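Local coordinates for protein endoglucanase (Thermotoga maritima, PDB 1VHO) that is of untested function but probably acts as an aminopeptidase that uses two divalent metal cations, at residues Phe160-Lys165 / Val312-Pro317; Leu242-Val247 / Ser272-Ala277. All coordinates share one frame; numbering follows the deposited sequence.

Contact 1: Phe160-Lys165 / Val312-Pro317; sequences FETNGK and VEMVDP
Lys165 closes the type I' turn of the 160-168 beta hairpin and lays its side chain across Met314 and Asp316. Its CB sits 3.7 Å from CG of Met314 (a selenomethionine) and also meets the carbonyl O of Val315. CG, anti to the carbonyl carbon of its own residue (chi1 -54°), lies 3.9 Å from SE of Met314. CD meets both Val315 O and Asp316 OD2, 3.9 Å from each, CE approaches Asp316 OD2, and NZ ends 3.4 Å from Asp316 OD2 in a salt bridge whose hydrogen bond is weak. An alanine here would probably leave Met314 SE without its CG neighbour and Asp316 OD2 with one positive partner fewer. Asp316 OD2 also pairs with Arg318, and Asp316 caps the N-terminus of helix 317-333. A water donates to Gly164 O at 2.6 Å and to Asp316 OD1 at 2.8 Å, tying the turn to the capping carboxylate. Strand 313-315 pairs with strand 165-168 through Val315 and Val166. Most of the lysine's contacts are made by its methylenes; the long salt bridge probably adds only modestly to the positive charge that Arg318 and the helix end bring to the aspartate.

Contact 2: Leu242-Val247 / Ser272-Ala277; sequences LGKGPV and SLQEEA
Lys244 packs against Gln274 where a loop runs into strand 247-249, which pairs in parallel with strand 274-276 at one edge of the eight-stranded mixed sheet; the two neighbouring strands are joined through helix 256-268 in a beta-alpha-beta crossover. The side chains of Lys244 and Gln274 cross at about a right angle, Lys244 CB resting 3.4 Å from CD of the Gln274 amide, while the lysine's NZ turns to a salt bridge with Glu241. At Gly245 the chain comes so close that a CB would collide with Ser272 O; instead its CA offers a C-H to that oxygen at 3.4 Å. Gly245 O receives NE2 of Gln274 at 2.8 Å, nearly straight (169°), on a lone pair in the carbonyl plane and close to the glutamine's own amide plane. The same NE2 is bonded to Glu241 O, so two backbone carbonyls fix the rotation of the amide. Pro246 O accepts the backbone N of Gln274, also at 2.8 Å, and the proline ring sets CG 3.7 Å from Leu273 CD2, with Leu323 and Leu326 of helix 317-333 close to these two residues. Val247 forms the bridge with Gln274, CG2 against the glutamine's CB. Its CG1, anti to the backbone N (chi1 -172°), reaches the Glu276 side chain, 3.7 Å from CD. Glu276 OE1 bonds to Thr229, while a water donates both to Val247 O at 2.8 Å and to Glu276 OE2 at 2.6 Å.

In the fold
Both contacts are partly buried, and contact 2 is nested within the loop closed by contact 1. Their centres lie about 17 Å apart, but they meet where Leu242 CD1 packs 3.6 Å from Met314 CG and Gly243 CA approaches Asp316 OD2. Contact 1 belongs to a small three-stranded antiparallel sheet, its segments meeting through methylene packing, a long salt bridge and a bridging water; contact 2 lies at the large mixed sheet's edge, where backbone and amide hydrogen bonds dominate. Helix 317-333 serves both: Asp316 caps it in contact 1, and its Asp319 accepts the backbone N of Gly243 and Gly245 in contact 2. Predicted metal ligands Asp172 and Asp227 lie near contacts 1 and 2, respectively.

Contact 1: Phe160-Lys165 / Val312-Pro317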
loop_
_atom_site.group_PDB
_atom_site.type_symbol
_atom_site.label_atom_id
_atom_site.label_comp_id
_atom_site.label_asym_id
_atom_site.label_seq_id
_atom_site.Cartn_x
_atom_site.Cartn_y
_atom_site.Cartn_z
ATOM N N PHE A 160 10.374 7.486 -9.662
ATOM C CA PHE A 160 11.196 7.403 -10.876
ATOM C C PHE A 160 11.460 5.935 -11.218
ATOM O O PHE A 160 11.217 4.999 -10.463
ATOM C CB PHE A 160 12.534 8.127 -10.730
ATOM C CG PHE A 160 13.499 7.677 -9.673
ATOM C CD1 PHE A 160 14.417 6.664 -9.923
ATOM C CD2 PHE A 160 13.499 8.225 -8.415
ATOM C CE1 PHE A 160 15.300 6.239 -8.935
ATOM C CE2 PHE A 160 14.375 7.834 -7.418
ATOM C CZ PHE A 160 15.285 6.809 -7.696
ATOM N N GLU A 161 11.921 5.750 -12.455
ATOM C CA GLU A 161 12.293 4.420 -12.908
ATOM C C GLU A 161 13.814 4.404 -13.074
ATOM O O GLU A 161 14.446 5.422 -13.433
ATOM C CB GLU A 161 11.646 4.139 -14.274
ATOM C CG GLU A 161 10.156 3.890 -14.152
ATOM C CD GLU A 161 9.448 3.657 -15.470
ATOM O OE1 GLU A 161 9.626 4.515 -16.389
ATOM O OE2 GLU A 161 8.662 2.687 -15.585
ATOM N N THR A 162 14.412 3.308 -12.662
ATOM C CA THR A 162 15.842 3.122 -12.806
ATOM C C THR A 162 16.098 1.631 -13.078
ATOM O O THR A 162 15.544 0.822 -12.369
ATOM C CB THR A 162 16.663 3.590 -11.618
ATOM O OG1 THR A 162 18.060 3.250 -11.865
ATOM C CG2 THR A 162 16.226 2.879 -10.324
ATOM N N ASN A 163 16.762 1.299 -14.200
ATOM C CA ASN A 163 17.089 -0.094 -14.500
ATOM C C ASN A 163 15.952 -1.099 -14.366
ATOM O O ASN A 163 16.146 -2.183 -13.795
ATOM C CB ASN A 163 18.203 -0.519 -13.533
ATOM C CG ASN A 163 19.543 0.096 -13.871
ATOM O OD1 ASN A 163 20.404 0.200 -12.990
ATOM N ND2 ASN A 163 19.756 0.478 -15.123
ATOM N N GLY A 164 14.791 -0.815 -14.887
ATOM C CA GLY A 164 13.627 -1.670 -14.824
ATOM C C GLY A 164 12.910 -1.620 -13.458
ATOM O O GLY A 164 12.070 -2.505 -13.240
ATOM N N LYS A 165 13.371 -0.845 -12.496
ATOM C CA LYS A 165 12.712 -0.792 -11.177
ATOM C C LYS A 165 11.950 0.537 -11.044
ATOM O O LYS A 165 12.211 1.457 -11.823
ATOM C CB LYS A 165 13.743 -0.826 -10.062
ATOM C CG LYS A 165 14.739 -1.991 -10.104
ATOM C CD LYS A 165 13.994 -3.317 -9.972
ATOM C CE LYS A 165 15.007 -4.449 -9.719
ATOM N NZ LYS A 165 15.493 -4.982 -11.050
ATOM N N VAL A 312 12.403 6.304 -0.779
ATOM C CA VAL A 312 12.842 5.634 -2.000
ATOM C C VAL A 312 12.708 4.116 -1.977
ATOM O O VAL A 312 13.622 3.361 -2.357
ATOM C CB VAL A 312 14.268 6.054 -2.403
ATOM C CG1 VAL A 312 14.269 7.508 -2.863
ATOM C CG2 VAL A 312 15.231 5.850 -1.238
ATOM N N GLU A 313 11.503 3.645 -1.562
ATOM C CA GLU A 313 11.265 2.197 -1.627
ATOM C C GLU A 313 11.450 1.787 -3.089
ATOM O O GLU A 313 11.090 2.572 -3.948
ATOM C CB GLU A 313 9.827 1.849 -1.198
ATOM C CG GLU A 313 9.717 2.176 0.333
ATOM C CD GLU A 313 8.313 1.927 0.853
ATOM O OE1 GLU A 313 7.355 2.047 0.087
ATOM O OE2 GLU A 313 8.178 1.645 2.077
HETATM N N MSE A 314 11.821 0.545 -3.334
HETATM C CA MSE A 314 12.037 0.114 -4.717
HETATM C C MSE A 314 11.356 -1.215 -4.990
HETATM O O MSE A 314 11.429 -2.124 -4.149
HETATM C CB MSE A 314 13.576 -0.085 -4.903
HETATM C CG MSE A 314 13.879 -0.614 -6.327
HETATM SE SE MSE A 314 15.775 -0.986 -6.465
HETATM C CE MSE A 314 16.460 0.795 -6.552
ATOM N N VAL A 315 10.594 -1.294 -6.068
ATOM C CA VAL A 315 9.928 -2.556 -6.423
ATOM C C VAL A 315 10.242 -2.838 -7.915
ATOM O O VAL A 315 10.603 -1.917 -8.681
ATOM C CB VAL A 315 8.406 -2.523 -6.279
ATOM C CG1 VAL A 315 8.015 -2.329 -4.797
ATOM C CG2 VAL A 315 7.798 -1.411 -7.137
ATOM N N ASP A 316 10.076 -4.108 -8.281
ATOM C CA ASP A 316 10.244 -4.499 -9.682
ATOM C C ASP A 316 8.868 -4.644 -10.288
ATOM O O ASP A 316 8.087 -5.523 -9.880
ATOM C CB ASP A 316 10.964 -5.890 -9.698
ATOM C CG ASP A 316 11.413 -6.243 -11.106
ATOM O OD1 ASP A 316 10.609 -6.026 -12.041
ATOM O OD2 ASP A 316 12.578 -6.661 -11.290
ATOM N N PRO A 317 8.465 -3.864 -11.293
ATOM C CA PRO A 317 7.167 -3.959 -11.912
ATOM C C PRO A 317 6.846 -5.329 -12.459
ATOM O O PRO A 317 5.656 -5.679 -12.538
ATOM C CB PRO A 317 7.140 -2.877 -12.990
ATOM C CG PRO A 317 8.320 -2.022 -12.731
ATOM C CD PRO A 317 9.319 -2.793 -11.896
HETATM O O HOH W 1 11.883 -4.877 -14.239
#

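Contact 2: Leu242-Val247 / Ser272-Ala277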
loop_
_atom_site.group_PDB
_atom_site.type_symbol
_atom_site.label_atom_id
_atom_site.label_comp_id
_atom_site.label_asym_id
_atom_site.label_seq_id
_atom_site.Cartn_x
_atom_site.Cartn_y
_atom_site.Cartn_z
ATOM N N LEU A 242 14.436 -8.759 -5.696
ATOM C CA LEU A 242 13.467 -8.112 -6.599
ATOM C C LEU A 242 13.560 -8.847 -7.949
ATOM O O LEU A 242 14.687 -9.145 -8.375
ATOM C CB LEU A 242 13.913 -6.670 -6.892
ATOM C CG LEU A 242 13.979 -5.723 -5.680
ATOM C CD1 LEU A 242 13.960 -4.249 -6.124
ATOM C CD2 LEU A 242 12.804 -5.965 -4.758
ATOM N N GLY A 243 12.449 -9.055 -8.639
ATOM C CA GLY A 243 12.509 -9.712 -9.927
ATOM C C GLY A 243 12.428 -11.226 -9.898
ATOM O O GLY A 243 12.269 -11.801 -11.010
ATOM N N LYS A 244 12.496 -11.883 -8.738
ATOM C CA LYS A 244 12.386 -13.342 -8.721
ATOM C C LYS A 244 10.963 -13.793 -8.426
ATOM O O LYS A 244 10.726 -14.987 -8.147
ATOM C CB LYS A 244 13.343 -14.031 -7.745
ATOM C CG LYS A 244 14.806 -13.856 -8.041
ATOM C CD LYS A 244 15.329 -14.605 -9.221
ATOM C CE LYS A 244 16.867 -14.680 -9.175
ATOM N NZ LYS A 244 17.340 -15.000 -7.790
ATOM N N GLY A 245 9.989 -12.858 -8.442
ATOM C CA GLY A 245 8.590 -13.223 -8.244
ATOM C C GLY A 245 7.962 -12.896 -6.912
ATOM O O GLY A 245 8.616 -12.558 -5.897
ATOM N N PRO A 246 6.627 -13.005 -6.846
ATOM C CA PRO A 246 5.862 -12.772 -5.655
ATOM C C PRO A 246 6.235 -13.835 -4.606
ATOM O O PRO A 246 6.722 -14.931 -4.951
ATOM C CB PRO A 246 4.412 -12.841 -6.049
ATOM C CG PRO A 246 4.391 -13.591 -7.338
ATOM C CD PRO A 246 5.735 -13.390 -7.988
ATOM N N VAL A 247 6.099 -13.414 -3.369
ATOM C CA VAL A 247 6.529 -14.228 -2.238
ATOM C C VAL A 247 5.374 -14.836 -1.472
ATOM O O VAL A 247 4.513 -14.178 -0.868
ATOM C CB VAL A 247 7.351 -13.360 -1.254
ATOM C CG1 VAL A 247 7.965 -14.260 -0.165
ATOM C CG2 VAL A 247 8.439 -12.572 -1.978
ATOM N N SER A 272 7.048 -17.612 -11.732
ATOM C CA SER A 272 8.158 -17.830 -10.801
ATOM C C SER A 272 7.755 -17.305 -9.431
ATOM O O SER A 272 7.230 -16.170 -9.359
ATOM C CB SER A 272 9.427 -17.137 -11.297
ATOM O OG SER A 272 9.859 -17.814 -12.499
ATOM N N LEU A 273 8.036 -18.017 -8.381
ATOM C CA LEU A 273 7.621 -17.586 -7.037
ATOM C C LEU A 273 8.787 -17.668 -6.061
ATOM O O LEU A 273 9.771 -18.374 -6.318
ATOM C CB LEU A 273 6.551 -18.563 -6.500
ATOM C CG LEU A 273 5.177 -18.606 -7.211
ATOM C CD1 LEU A 273 4.300 -19.684 -6.598
ATOM C CD2 LEU A 273 4.473 -17.246 -7.124
ATOM N N GLN A 274 8.632 -16.958 -4.945
ATOM C CA GLN A 274 9.638 -17.048 -3.875
ATOM C C GLN A 274 8.828 -17.418 -2.640
ATOM O O GLN A 274 7.591 -17.482 -2.770
ATOM C CB GLN A 274 10.325 -15.685 -3.676
ATOM C CG GLN A 274 11.197 -15.299 -4.849
ATOM C CD GLN A 274 11.921 -13.993 -4.688
ATOM O OE1 GLN A 274 13.065 -14.011 -4.251
ATOM N NE2 GLN A 274 11.328 -12.836 -5.067
ATOM N N GLU A 275 9.447 -17.694 -1.480
ATOM C CA GLU A 275 8.618 -18.006 -0.342
ATOM C C GLU A 275 9.278 -17.492 0.941
ATOM O O GLU A 275 10.441 -17.125 0.937
ATOM C CB GLU A 275 8.294 -19.487 -0.259
ATOM C CG GLU A 275 9.390 -20.352 0.300
ATOM C CD GLU A 275 10.649 -20.402 -0.515
ATOM O OE1 GLU A 275 11.691 -19.937 -0.019
ATOM O OE2 GLU A 275 10.621 -20.919 -1.652
ATOM N N GLU A 276 8.493 -17.414 1.995
ATOM C CA GLU A 276 9.038 -16.959 3.288
ATOM C C GLU A 276 8.308 -17.725 4.376
ATOM O O GLU A 276 7.125 -18.047 4.234
ATOM C CB GLU A 276 8.926 -15.444 3.407
ATOM C CG GLU A 276 7.504 -14.907 3.512
ATOM C CD GLU A 276 7.480 -13.371 3.416
ATOM O OE1 GLU A 276 8.521 -12.710 3.637
ATOM O OE2 GLU A 276 6.436 -12.824 3.057
ATOM N N ALA A 277 8.984 -18.073 5.466
ATOM C CA ALA A 277 8.401 -18.864 6.532
ATOM C C ALA A 277 7.203 -18.205 7.183
ATOM O O ALA A 277 6.287 -18.906 7.564
ATOM C CB ALA A 277 9.443 -19.167 7.628
HETATM O O HOH W 2 4.240 -13.261 1.751
#